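Local atomic coordinates of uncharacterized protein (Bombyx mori, PDB entry 5AZ0), a protein that is an aldo-keto reductase of the silkworm, and so probably reduces carbonyl compounds to alcohols with a nicotinamide cofactor. Residues A[223-231]-A[258-266]. Sequence-based numbering, arbitrary orientation.
Sequences YSPFGTMVP and TVTQVNLGY
F226 turns the edge of its ring to the helix: the backbone O of T260 lies in the ring plane, 3.6 Å from F226 CE1, and the N263 amide group also sits at this rim, near the ring plane, the two planes 89° apart. The carbon neighbours come in obliquely, T260 CB 3.6 Å from F226 CE1 and L264 CD2 3.7 Å from the same atom. CG of F226 stands anti to its carbonyl carbon (chi1 -61°), which swings the ring from the loop toward T260 and L264, one helical turn apart. P225 rests CB on L264 CD2 at 3.9 Å. Toward the helix start, M229 stretches out with CG anti to the backbone N (chi1 -176°), then bends at chi3, so that M229 SD and CE each lie 3.7 Å from V259 CG1; the methyl also lies against the N263 side chain, which reaches the carbonyl O of P225. T258 and Q261 close the helix start as a capping box: T258 N donates to Q261 OE1 (2.8 Å), and a weak bond returns from Q261 N to T258 OG1. In this TIM barrel the loop follows strand 219-223, seventh of the eight parallel strands, and its two successive beta turns, S224 to G227 and F226 to M229, present P225, F226 and M229 to helix 259-269. N287 of helix 281-287 also borders F226 and L264. Chemically the seam is mostly apolar, held mainly by van der Waals contact, with the buried N263 amide and the backbone O of T260 and P225 as polar groups among the carbons.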
ATOM      1  N   TYR A 223      -1.738   1.928   3.420  1.00 23.72           N
ATOM      2  CA  TYR A 223      -1.676   0.618   4.055  1.00 25.72           C
ATOM      3  C   TYR A 223      -1.963   0.689   5.555  1.00 28.89           C
ATOM      4  O   TYR A 223      -1.975   1.763   6.129  1.00 25.95           O
ATOM      5  CB  TYR A 223      -0.382  -0.096   3.742  1.00 23.43           C
ATOM      6  CG  TYR A 223       0.889   0.382   4.385  1.00 27.57           C
ATOM      7  CD1 TYR A 223       1.240  -0.021   5.671  1.00 28.23           C
ATOM      8  CD2 TYR A 223       1.769   1.204   3.705  1.00 23.87           C
ATOM      9  CE1 TYR A 223       2.412   0.408   6.242  1.00 28.97           C
ATOM     10  CE2 TYR A 223       2.932   1.595   4.268  1.00 24.50           C
ATOM     11  CZ  TYR A 223       3.261   1.223   5.528  1.00 29.42           C
ATOM     12  OH  TYR A 223       4.498   1.613   6.062  1.00 28.67           O
ATOM     13  N   SER A 224      -2.234  -0.469   6.167  1.00 30.20           N
ATOM     14  CA  SER A 224      -2.769  -0.589   7.532  1.00 28.95           C
ATOM     15  C   SER A 224      -3.836   0.418   7.824  1.00 29.61           C
ATOM     16  O   SER A 224      -3.719   1.141   8.779  1.00 30.94           O
ATOM     17  CB  SER A 224      -1.693  -0.408   8.607  1.00 31.67           C
ATOM     18  OG  SER A 224      -0.674  -1.366   8.457  1.00 37.10           O
ATOM     19  N   PRO A 225      -4.874   0.474   7.002  1.00 29.40           N
ATOM     20  CA  PRO A 225      -5.937   1.447   7.114  1.00 28.77           C
ATOM     21  C   PRO A 225      -6.777   1.309   8.395  1.00 33.43           C
ATOM     22  O   PRO A 225      -7.455   2.257   8.769  1.00 35.54           O
ATOM     23  CB  PRO A 225      -6.766   1.220   5.845  1.00 26.59           C
ATOM     24  CG  PRO A 225      -6.527  -0.251   5.537  1.00 26.88           C
ATOM     25  CD  PRO A 225      -5.106  -0.490   5.909  1.00 30.83           C
ATOM     26  N   PHE A 226      -6.718   0.165   9.062  1.00 33.27           N
ATOM     27  CA  PHE A 226      -7.441  -0.070  10.327  1.00 33.75           C
ATOM     28  C   PHE A 226      -6.555   0.138  11.552  1.00 35.15           C
ATOM     29  O   PHE A 226      -7.032   0.010  12.688  1.00 37.15           O
ATOM     30  CB  PHE A 226      -7.971  -1.512  10.367  1.00 33.42           C
ATOM     31  CG  PHE A 226      -8.939  -1.843   9.249  1.00 32.03           C
ATOM     32  CD1 PHE A 226     -10.099  -1.130   9.087  1.00 33.75           C
ATOM     33  CD2 PHE A 226      -8.672  -2.880   8.360  1.00 33.87           C
ATOM     34  CE1 PHE A 226     -10.963  -1.400   8.016  1.00 36.45           C
ATOM     35  CE2 PHE A 226      -9.526  -3.176   7.312  1.00 29.59           C
ATOM     36  CZ  PHE A 226     -10.694  -2.474   7.158  1.00 32.44           C
ATOM     37  N   GLY A 227      -5.280   0.455  11.324  1.00 30.90           N
ATOM     38  CA  GLY A 227      -4.316   0.625  12.375  1.00 34.52           C
ATOM     39  C   GLY A 227      -4.397  -0.543  13.338  1.00 39.89           C
ATOM     40  O   GLY A 227      -4.332  -1.698  12.914  1.00 38.15           O
ATOM     41  N   THR A 228      -4.564  -0.258  14.631  1.00 40.65           N
ATOM     42  CA  THR A 228      -4.654  -1.339  15.656  1.00 44.28           C
ATOM     43  C   THR A 228      -6.110  -1.639  16.025  1.00 43.41           C
ATOM     44  O   THR A 228      -6.379  -2.269  17.012  1.00 48.58           O
ATOM     45  CB  THR A 228      -3.835  -0.980  16.932  1.00 47.01           C
ATOM     46  OG1 THR A 228      -4.250   0.302  17.441  1.00 42.61           O
ATOM     47  CG2 THR A 228      -2.297  -0.965  16.633  1.00 45.79           C
ATOM     48  N   MET A 229      -7.069  -1.216  15.222  1.00 44.30           N
ATOM     49  CA  MET A 229      -8.462  -1.403  15.582  1.00 48.47           C
ATOM     50  C   MET A 229      -8.867  -2.851  15.535  1.00 58.16           C
ATOM     51  O   MET A 229      -9.628  -3.317  16.389  1.00 67.23           O
ATOM     52  CB  MET A 229      -9.374  -0.624  14.667  1.00 44.81           C
ATOM     53  CG  MET A 229     -10.805  -0.747  15.099  1.00 42.30           C
ATOM     54  SD  MET A 229     -11.807   0.389  14.187  1.00 49.02           S
ATOM     55  CE  MET A 229     -11.929  -0.465  12.618  1.00 48.78           C
ATOM     56  N   VAL A 230      -8.402  -3.528  14.500  1.00 65.58           N
ATOM     57  CA  VAL A 230      -8.620  -4.973  14.341  1.00 76.36           C
ATOM     58  C   VAL A 230      -7.727  -5.846  15.268  1.00 78.22           C
ATOM     59  O   VAL A 230      -6.515  -5.600  15.361  1.00 76.14           O
ATOM     60  CB  VAL A 230      -8.447  -5.400  12.848  1.00 74.05           C
ATOM     61  CG1 VAL A 230      -9.548  -4.772  11.990  1.00 69.05           C
ATOM     62  CG2 VAL A 230      -7.036  -5.089  12.288  1.00 68.59           C
ATOM     63  N   PRO A 231      -8.309  -6.883  15.934  1.00 90.65           N
ATOM     64  CA  PRO A 231      -7.549  -7.814  16.818  1.00 97.54           C
ATOM     65  C   PRO A 231      -6.073  -8.203  16.438  1.00101.31           C
ATOM     66  O   PRO A 231      -5.186  -8.138  17.304  1.00 95.77           O
ATOM     67  CB  PRO A 231      -8.469  -9.046  16.882  1.00 94.68           C
ATOM     68  CG  PRO A 231      -9.855  -8.481  16.777  1.00 90.52           C
ATOM     69  CD  PRO A 231      -9.763  -7.164  16.021  1.00 92.21           C
ATOM     70  N   THR A 258     -20.928  -1.216   9.025  1.00 42.36           N
ATOM     71  CA  THR A 258     -20.075  -1.658  10.096  1.00 39.00           C
ATOM     72  C   THR A 258     -18.932  -0.642  10.448  1.00 41.11           C
ATOM     73  O   THR A 258     -18.724   0.389   9.792  1.00 36.22           O
ATOM     74  CB  THR A 258     -19.459  -3.014   9.745  1.00 45.69           C
ATOM     75  OG1 THR A 258     -18.409  -2.854   8.769  1.00 47.96           O
ATOM     76  CG2 THR A 258     -20.552  -4.011   9.204  1.00 45.56           C
ATOM     77  N   VAL A 259     -18.195  -0.991  11.486  1.00 40.37           N
ATOM     78  CA  VAL A 259     -17.175  -0.142  12.033  1.00 45.43           C
ATOM     79  C   VAL A 259     -16.002  -0.069  11.044  1.00 44.34           C
ATOM     80  O   VAL A 259     -15.468   1.005  10.813  1.00 42.17           O
ATOM     81  CB  VAL A 259     -16.764  -0.603  13.438  1.00 41.12           C
ATOM     82  CG1 VAL A 259     -15.432  -0.022  13.869  1.00 48.34           C
ATOM     83  CG2 VAL A 259     -17.833  -0.198  14.446  1.00 44.96           C
ATOM     84  N   THR A 260     -15.643  -1.198  10.453  1.00 41.46           N
ATOM     85  CA  THR A 260     -14.575  -1.221   9.481  1.00 40.01           C
ATOM     86  C   THR A 260     -14.979  -0.445   8.242  1.00 34.24           C
ATOM     87  O   THR A 260     -14.168   0.240   7.664  1.00 35.33           O
ATOM     88  CB  THR A 260     -14.155  -2.641   9.128  1.00 40.66           C
ATOM     89  OG1 THR A 260     -15.287  -3.361   8.685  1.00 39.28           O
ATOM     90  CG2 THR A 260     -13.549  -3.287  10.297  1.00 42.12           C
ATOM     91  N   GLN A 261     -16.237  -0.494   7.870  1.00 31.70           N
ATOM     92  CA  GLN A 261     -16.684   0.251   6.732  1.00 33.50           C
ATOM     93  C   GLN A 261     -16.697   1.758   6.913  1.00 36.88           C
ATOM     94  O   GLN A 261     -16.581   2.501   5.906  1.00 31.84           O
ATOM     95  CB  GLN A 261     -18.092  -0.170   6.306  1.00 35.55           C
ATOM     96  CG  GLN A 261     -18.194  -1.601   5.789  1.00 41.15           C
ATOM     97  CD  GLN A 261     -19.642  -2.064   5.560  1.00 45.31           C
ATOM     98  OE1 GLN A 261     -20.520  -1.765   6.347  1.00 46.47           O
ATOM     99  NE2 GLN A 261     -19.893  -2.740   4.442  1.00 47.58           N
ATOM    100  N   VAL A 262     -16.961   2.191   8.154  1.00 35.13           N
ATOM    101  CA  VAL A 262     -16.896   3.574   8.495  1.00 37.12           C
ATOM    102  C   VAL A 262     -15.461   4.051   8.297  1.00 29.09           C
ATOM    103  O   VAL A 262     -15.267   5.011   7.613  1.00 30.79           O
ATOM    104  CB  VAL A 262     -17.380   3.869   9.955  1.00 38.13           C
ATOM    105  CG1 VAL A 262     -17.080   5.310  10.375  1.00 36.15           C
ATOM    106  CG2 VAL A 262     -18.892   3.665  10.060  1.00 39.08           C
ATOM    107  N   ASN A 263     -14.542   3.366   8.931  1.00 27.50           N
ATOM    108  CA  ASN A 263     -13.100   3.564   8.748  1.00 33.81           C
ATOM    109  C   ASN A 263     -12.689   3.672   7.264  1.00 32.79           C
ATOM    110  O   ASN A 263     -12.110   4.685   6.872  1.00 30.14           O
ATOM    111  CB  ASN A 263     -12.355   2.469   9.457  1.00 29.57           C
ATOM    112  CG  ASN A 263     -10.875   2.735   9.619  1.00 32.62           C
ATOM    113  OD1 ASN A 263     -10.227   3.500   8.856  1.00 42.46           O
ATOM    114  ND2 ASN A 263     -10.302   2.071  10.575  1.00 30.53           N
ATOM    115  N   LEU A 264     -13.059   2.700   6.417  1.00 33.39           N
ATOM    116  CA  LEU A 264     -12.670   2.786   4.995  1.00 28.54           C
ATOM    117  C   LEU A 264     -13.345   3.898   4.258  1.00 30.62           C
ATOM    118  O   LEU A 264     -12.751   4.552   3.368  1.00 28.09           O
ATOM    119  CB  LEU A 264     -12.865   1.462   4.221  1.00 27.91           C
ATOM    120  CG  LEU A 264     -12.021   0.321   4.738  1.00 30.27           C
ATOM    121  CD1 LEU A 264     -12.157  -0.935   3.821  1.00 34.80           C
ATOM    122  CD2 LEU A 264     -10.568   0.692   4.937  1.00 29.82           C
ATOM    123  N   GLY A 265     -14.611   4.109   4.557  1.00 28.96           N
ATOM    124  CA  GLY A 265     -15.314   5.174   3.897  1.00 27.53           C
ATOM    125  C   GLY A 265     -14.802   6.575   4.237  1.00 25.32           C
ATOM    126  O   GLY A 265     -14.827   7.474   3.405  1.00 24.57           O
ATOM    127  N   TYR A 266     -14.329   6.731   5.457  1.00 28.02           N
ATOM    128  CA  TYR A 266     -13.719   7.973   5.927  1.00 29.22           C
ATOM    129  C   TYR A 266     -12.438   8.281   5.072  1.00 28.23           C
ATOM    130  O   TYR A 266     -12.311   9.372   4.434  1.00 28.13           O
ATOM    131  CB  TYR A 266     -13.412   7.809   7.406  1.00 27.79           C
ATOM    132  CG  TYR A 266     -12.678   8.999   7.959  1.00 32.96           C
ATOM    133  CD1 TYR A 266     -13.282  10.280   7.987  1.00 33.79           C
ATOM    134  CD2 TYR A 266     -11.365   8.879   8.406  1.00 32.55           C
ATOM    135  CE1 TYR A 266     -12.601  11.387   8.468  1.00 34.41           C
ATOM    136  CE2 TYR A 266     -10.671   9.988   8.938  1.00 35.78           C
ATOM    137  CZ  TYR A 266     -11.301  11.242   8.980  1.00 36.77           C
ATOM    138  OH  TYR A 266     -10.612  12.329   9.492  1.00 40.82           O
TER